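Local coordinates for uncharacterized conserved protein YiiM (Geobacillus stearothermophilus, PDB 5YHH) that is of uncharacterised biochemical function but, as a MOSC-domain protein linked to hydroxylaminopurine resistance, probably binds a molybdenum cofactor at its catalytic site, at residues W93-L98 against A163-V168; G106-Y109 against A114-Q117. All coordinates share one frame; numbering follows the deposited sequence.

Contact 1: W93-L98 against A163-V168; sequences WTLLGL and APLVLV
Leu165 is the one residue of 163-168 that touches 93-98, and it meets Trp93, Leu95 and Leu98 together. It lies on strand 165-169, an outermost strand of the mixed sheet within this chain, and its CB points toward the other segment. A chi1 of -108°, well away from a staggered value, sends one methyl of Leu165 to the two leucines and the other to the indole. Leu165 CD1 meets both leucines, 3.7 Å from Leu95 CD2 and 3.3 Å from Leu98 CD1. The latter pair is closer than ordinary van der Waals contact, so the exact fit there is doubtful. Leu98 CD1 also lies 4.0 Å from Leu165 CB, adding a looser touch at the base of the side chain. Leu165 CD2 turns instead to the indole of Trp93, approaching Trp93 CZ3 at a slant, 4.1 Å away. Leu95 crosses Leu165 at about a right angle. Further along, Leu167 lies against Tyr109 of strand 108-111, as Leu165 and Leu98 also do, and the Trp93 ring meets that of Phe151, extending the apolar cluster.

The backbones stay apart, with Leu95 CA and Leu165 CA 8.8 Å from each other, and no hydrogen bond joins the segments. The two strands are not neighbours in the mixed sheet, so their side chains meet across its interior, consistent with the curled, barrel-like architecture of MOSC domains. Leucines suit this place because they carry no polar side-chain atoms, and Trp93 meets Leu165 through a carbon of its six-membered ring, CZ3. The contact is therefore purely apolar, held by dispersion and the burial of hydrocarbon.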
loop_
_atom_site.group_PDB
_atom_site.type_symbol
_atom_site.label_atom_id
_atom_site.label_comp_id
_atom_site.label_asym_id
_atom_site.label_seq_id
_atom_site.Cartn_x
_atom_site.Cartn_y
_atom_site.Cartn_z
ATOM N N TRP A 93 -4.679 2.925 -6.155
ATOM C CA TRP A 93 -5.821 2.013 -6.153
ATOM C C TRP A 93 -6.534 2.126 -4.799
ATOM O O TRP A 93 -5.946 1.842 -3.753
ATOM C CB TRP A 93 -5.349 0.569 -6.303
ATOM C CG TRP A 93 -4.826 0.154 -7.638
ATOM C CD1 TRP A 93 -4.566 0.945 -8.722
ATOM C CD2 TRP A 93 -4.409 -1.167 -7.990
ATOM N NE1 TRP A 93 -4.027 0.176 -9.747
ATOM C CE2 TRP A 93 -3.944 -1.124 -9.319
ATOM C CE3 TRP A 93 -4.419 -2.388 -7.313
ATOM C CZ2 TRP A 93 -3.473 -2.268 -9.985
ATOM C CZ3 TRP A 93 -3.970 -3.503 -7.949
ATOM C CH2 TRP A 93 -3.497 -3.445 -9.288
ATOM N N THR A 94 -7.781 2.583 -4.845
ATOM C CA THR A 94 -8.663 2.543 -3.711
ATOM C C THR A 94 -9.346 1.198 -3.743
ATOM O O THR A 94 -10.000 0.839 -4.721
ATOM C CB THR A 94 -9.716 3.646 -3.786
ATOM O OG1 THR A 94 -9.056 4.895 -3.964
ATOM C CG2 THR A 94 -10.537 3.648 -2.490
ATOM N N LEU A 95 -9.204 0.448 -2.659
ATOM C CA LEU A 95 -9.671 -0.917 -2.643
ATOM C C LEU A 95 -10.952 -1.065 -1.871
ATOM O O LEU A 95 -11.317 -0.220 -1.040
ATOM C CB LEU A 95 -8.602 -1.805 -2.028
ATOM C CG LEU A 95 -7.237 -1.910 -2.711
ATOM C CD1 LEU A 95 -6.409 -3.076 -2.092
ATOM C CD2 LEU A 95 -7.364 -2.069 -4.216
ATOM N N LEU A 96 -11.663 -2.140 -2.185
ATOM C CA LEU A 96 -12.799 -2.600 -1.381
ATOM C C LEU A 96 -12.622 -4.103 -1.097
ATOM O O LEU A 96 -12.219 -4.869 -1.985
ATOM C CB LEU A 96 -14.112 -2.327 -2.121
ATOM C CG LEU A 96 -15.380 -2.707 -1.393
ATOM C CD1 LEU A 96 -15.647 -1.697 -0.220
ATOM C CD2 LEU A 96 -16.553 -2.726 -2.406
ATOM N N GLY A 97 -12.897 -4.517 0.140
ATOM C CA GLY A 97 -12.812 -5.919 0.541
ATOM C C GLY A 97 -11.448 -6.470 0.911
ATOM O O GLY A 97 -11.309 -7.677 1.107
ATOM N N LEU A 98 -10.420 -5.621 0.968
ATOM C CA LEU A 98 -9.057 -6.067 1.300
ATOM C C LEU A 98 -8.449 -5.094 2.293
ATOM O O LEU A 98 -8.067 -3.976 1.912
ATOM C CB LEU A 98 -8.187 -6.147 0.045
ATOM C CG LEU A 98 -8.540 -7.251 -0.983
ATOM C CD1 LEU A 98 -8.221 -6.825 -2.394
ATOM C CD2 LEU A 98 -7.827 -8.571 -0.676
ATOM N N ALA A 163 -12.625 -3.068 -11.376
ATOM C CA ALA A 163 -11.999 -4.370 -11.622
ATOM C C ALA A 163 -11.924 -5.258 -10.364
ATOM O O ALA A 163 -11.409 -4.837 -9.344
ATOM C CB ALA A 163 -10.562 -4.172 -12.202
ATOM N N PRO A 164 -12.385 -6.515 -10.451
ATOM C CA PRO A 164 -12.180 -7.403 -9.311
ATOM C C PRO A 164 -10.705 -7.669 -9.085
ATOM O O PRO A 164 -9.932 -7.661 -10.036
ATOM C CB PRO A 164 -12.912 -8.698 -9.732
ATOM C CG PRO A 164 -13.962 -8.246 -10.691
ATOM C CD PRO A 164 -13.317 -7.090 -11.440
ATOM N N LEU A 165 -10.313 -7.884 -7.839
ATOM C CA LEU A 165 -8.934 -8.275 -7.501
ATOM C C LEU A 165 -9.039 -9.678 -6.975
ATOM O O LEU A 165 -9.622 -9.876 -5.908
ATOM C CB LEU A 165 -8.371 -7.415 -6.381
ATOM C CG LEU A 165 -7.314 -6.369 -6.637
ATOM C CD1 LEU A 165 -7.059 -5.628 -5.276
ATOM C CD2 LEU A 165 -6.069 -6.941 -7.175
ATOM N N VAL A 166 -8.507 -10.644 -7.718
ATOM C CA VAL A 166 -8.724 -12.048 -7.443
ATOM C C VAL A 166 -7.436 -12.656 -6.912
ATOM O O VAL A 166 -6.404 -12.658 -7.587
ATOM C CB VAL A 166 -9.140 -12.829 -8.743
ATOM C CG1 VAL A 166 -9.409 -14.312 -8.440
ATOM C CG2 VAL A 166 -10.363 -12.179 -9.413
ATOM N N LEU A 167 -7.501 -13.188 -5.701
ATOM C CA LEU A 167 -6.353 -13.826 -5.104
ATOM C C LEU A 167 -6.063 -15.086 -5.863
ATOM O O LEU A 167 -6.926 -15.931 -5.979
ATOM C CB LEU A 167 -6.618 -14.150 -3.633
ATOM C CG LEU A 167 -5.435 -14.752 -2.880
ATOM C CD1 LEU A 167 -4.288 -13.702 -2.703
ATOM C CD2 LEU A 167 -5.904 -15.302 -1.532
ATOM N N VAL A 168 -4.861 -15.212 -6.402
ATOM C CA VAL A 168 -4.486 -16.443 -7.073
ATOM C C VAL A 168 -3.433 -17.230 -6.313
ATOM O O VAL A 168 -3.305 -18.426 -6.527
ATOM C CB VAL A 168 -4.053 -16.208 -8.562
ATOM C CG1 VAL A 168 -5.309 -15.883 -9.414
ATOM C CG2 VAL A 168 -3.018 -15.116 -8.679
#

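Contact 2: G106-Y109 against A114-Q117; sequences GDIY and ALVQ
The beta hairpin of strands 108-111 and 114-121 is joined here next to its turn. Tyr109 and Val116 form an antiparallel hydrogen-bonded pair: Tyr109 N donates to Val116 O at 2.8 Å, and Val116 N returns a bond to Tyr109 O at 2.9 Å, nearly straight at 169°. Ile108 and Gln117 form the adjoining non-hydrogen-bonded pair, where Gln117 CA approaches Asp107 O at 3.1 Å in a CA-H...O contact.

On the face of Tyr109 and Val116, Tyr109 CB rests 4.0 Å from Val116 CG2. On the other face, Ile108 CG2 lies 3.2 Å from Leu115 CD2, closer than usual for two methyls, so its exact value is doubtful. Ile108 crosses Gln117 obliquely, its CG1 nearest to Gln117 NE2. With CG anti to the backbone N (chi1 -173°) and the chain extended beyond it, Gln117 reaches back past Ile108, and Gln117 NE2 donates to Gly106 O at 3.2 Å, tilted 31° from the carbonyl plane. Gln117 OE1 accepts from Arg152 NH1. Gly106 suits its positive phi. Asp107 OD2 forms a salt bridge with Arg170 and accepts a bond from the backbone N of Cys104, while OD1 accepts from Gly171 N.

Beta-branched Ile108 and Val116 fit the extended backbone, while glutamine supplies a donor and an acceptor at once. Its amide thereby ties the loop ahead of one strand to a third strand, 149-153.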
loop_
_atom_site.group_PDB
_atom_site.type_symbol
_atom_site.label_atom_id
_atom_site.label_comp_id
_atom_site.label_asym_id
_atom_site.label_seq_id
_atom_site.Cartn_x
_atom_site.Cartn_y
_atom_site.Cartn_z
ATOM N N GLY A 106 3.404 -11.240 -0.093
ATOM C CA GLY A 106 3.557 -12.273 -1.100
ATOM C C GLY A 106 2.294 -12.693 -1.810
ATOM O O GLY A 106 2.385 -13.418 -2.797
ATOM N N ASP A 107 1.122 -12.248 -1.341
ATOM C CA ASP A 107 -0.137 -12.555 -2.025
ATOM C C ASP A 107 -0.011 -12.082 -3.460
ATOM O O ASP A 107 0.460 -10.970 -3.719
ATOM C CB ASP A 107 -1.337 -11.794 -1.446
ATOM C CG ASP A 107 -1.873 -12.347 -0.119
ATOM O OD1 ASP A 107 -1.432 -13.391 0.390
ATOM O OD2 ASP A 107 -2.782 -11.674 0.441
ATOM N N ILE A 108 -0.463 -12.921 -4.387
ATOM C CA ILE A 108 -0.554 -12.562 -5.790
ATOM C C ILE A 108 -2.013 -12.433 -6.197
ATOM O O ILE A 108 -2.836 -13.347 -5.936
ATOM C CB ILE A 108 0.176 -13.611 -6.665
ATOM C CG1 ILE A 108 1.639 -13.686 -6.232
ATOM C CG2 ILE A 108 0.047 -13.250 -8.146
ATOM C CD1 ILE A 108 2.515 -14.739 -6.972
ATOM N N TYR A 109 -2.341 -11.319 -6.849
ATOM C CA TYR A 109 -3.724 -11.052 -7.291
ATOM C C TYR A 109 -3.739 -10.820 -8.802
ATOM O O TYR A 109 -2.793 -10.246 -9.362
ATOM C CB TYR A 109 -4.310 -9.806 -6.630
ATOM C CG TYR A 109 -4.463 -9.941 -5.129
ATOM C CD1 TYR A 109 -3.405 -9.691 -4.292
ATOM C CD2 TYR A 109 -5.685 -10.332 -4.560
ATOM C CE1 TYR A 109 -3.541 -9.801 -2.897
ATOM C CE2 TYR A 109 -5.827 -10.479 -3.173
ATOM C CZ TYR A 109 -4.739 -10.215 -2.347
ATOM O OH TYR A 109 -4.831 -10.352 -0.973
ATOM N N ALA A 114 -3.583 -7.682 -15.586
ATOM C CA ALA A 114 -2.319 -7.596 -14.838
ATOM C C ALA A 114 -2.207 -8.635 -13.694
ATOM O O ALA A 114 -3.209 -9.143 -13.213
ATOM C CB ALA A 114 -2.135 -6.152 -14.269
ATOM N N LEU A 115 -0.976 -8.910 -13.254
ATOM C CA LEU A 115 -0.712 -9.718 -12.051
ATOM C C LEU A 115 0.159 -8.906 -11.124
ATOM O O LEU A 115 1.213 -8.399 -11.541
ATOM C CB LEU A 115 0.076 -10.977 -12.343
ATOM C CG LEU A 115 -0.603 -12.314 -12.494
ATOM C CD1 LEU A 115 0.420 -13.274 -13.142
ATOM C CD2 LEU A 115 -1.118 -12.822 -11.146
ATOM N N VAL A 116 -0.255 -8.836 -9.868
ATOM C CA VAL A 116 0.416 -8.023 -8.872
ATOM C C VAL A 116 0.664 -8.825 -7.591
ATOM O O VAL A 116 -0.022 -9.805 -7.316
ATOM C CB VAL A 116 -0.359 -6.736 -8.576
ATOM C CG1 VAL A 116 -0.429 -5.829 -9.814
ATOM C CG2 VAL A 116 -1.770 -7.025 -8.017
ATOM N N GLN A 117 1.684 -8.414 -6.840
ATOM C CA GLN A 117 2.087 -9.104 -5.621
ATOM C C GLN A 117 2.323 -8.084 -4.526
ATOM O O GLN A 117 3.014 -7.088 -4.751
ATOM C CB GLN A 117 3.392 -9.879 -5.823
ATOM C CG GLN A 117 3.793 -10.768 -4.626
ATOM C CD GLN A 117 5.043 -11.586 -4.879
ATOM O OE1 GLN A 117 6.078 -11.058 -5.314
ATOM N NE2 GLN A 117 4.969 -12.888 -4.589
#

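From the N terminus, the chain first runs through 93-98, made of strand 93-96 and the start of the loop after it, which waits for its partner until 163-168; contact 1 thus closes a loop of 64 intervening residues. Within that loop, 106-109 is soon followed by 114-117, so contact 2, with four residues between its segments, is nested inside it. The two meet at their flanks. Val168 N probably hydrogen-bonds to Ile108 O at 2.8 Å, adding strand 165-169 to the hairpin, while Tyr109 CB packs at 3.4 Å from Leu165 CD2. Backbone pairing and side chains across the interior together tie strand 93-96 and the hairpin 108-121 to the edge strand 165-169.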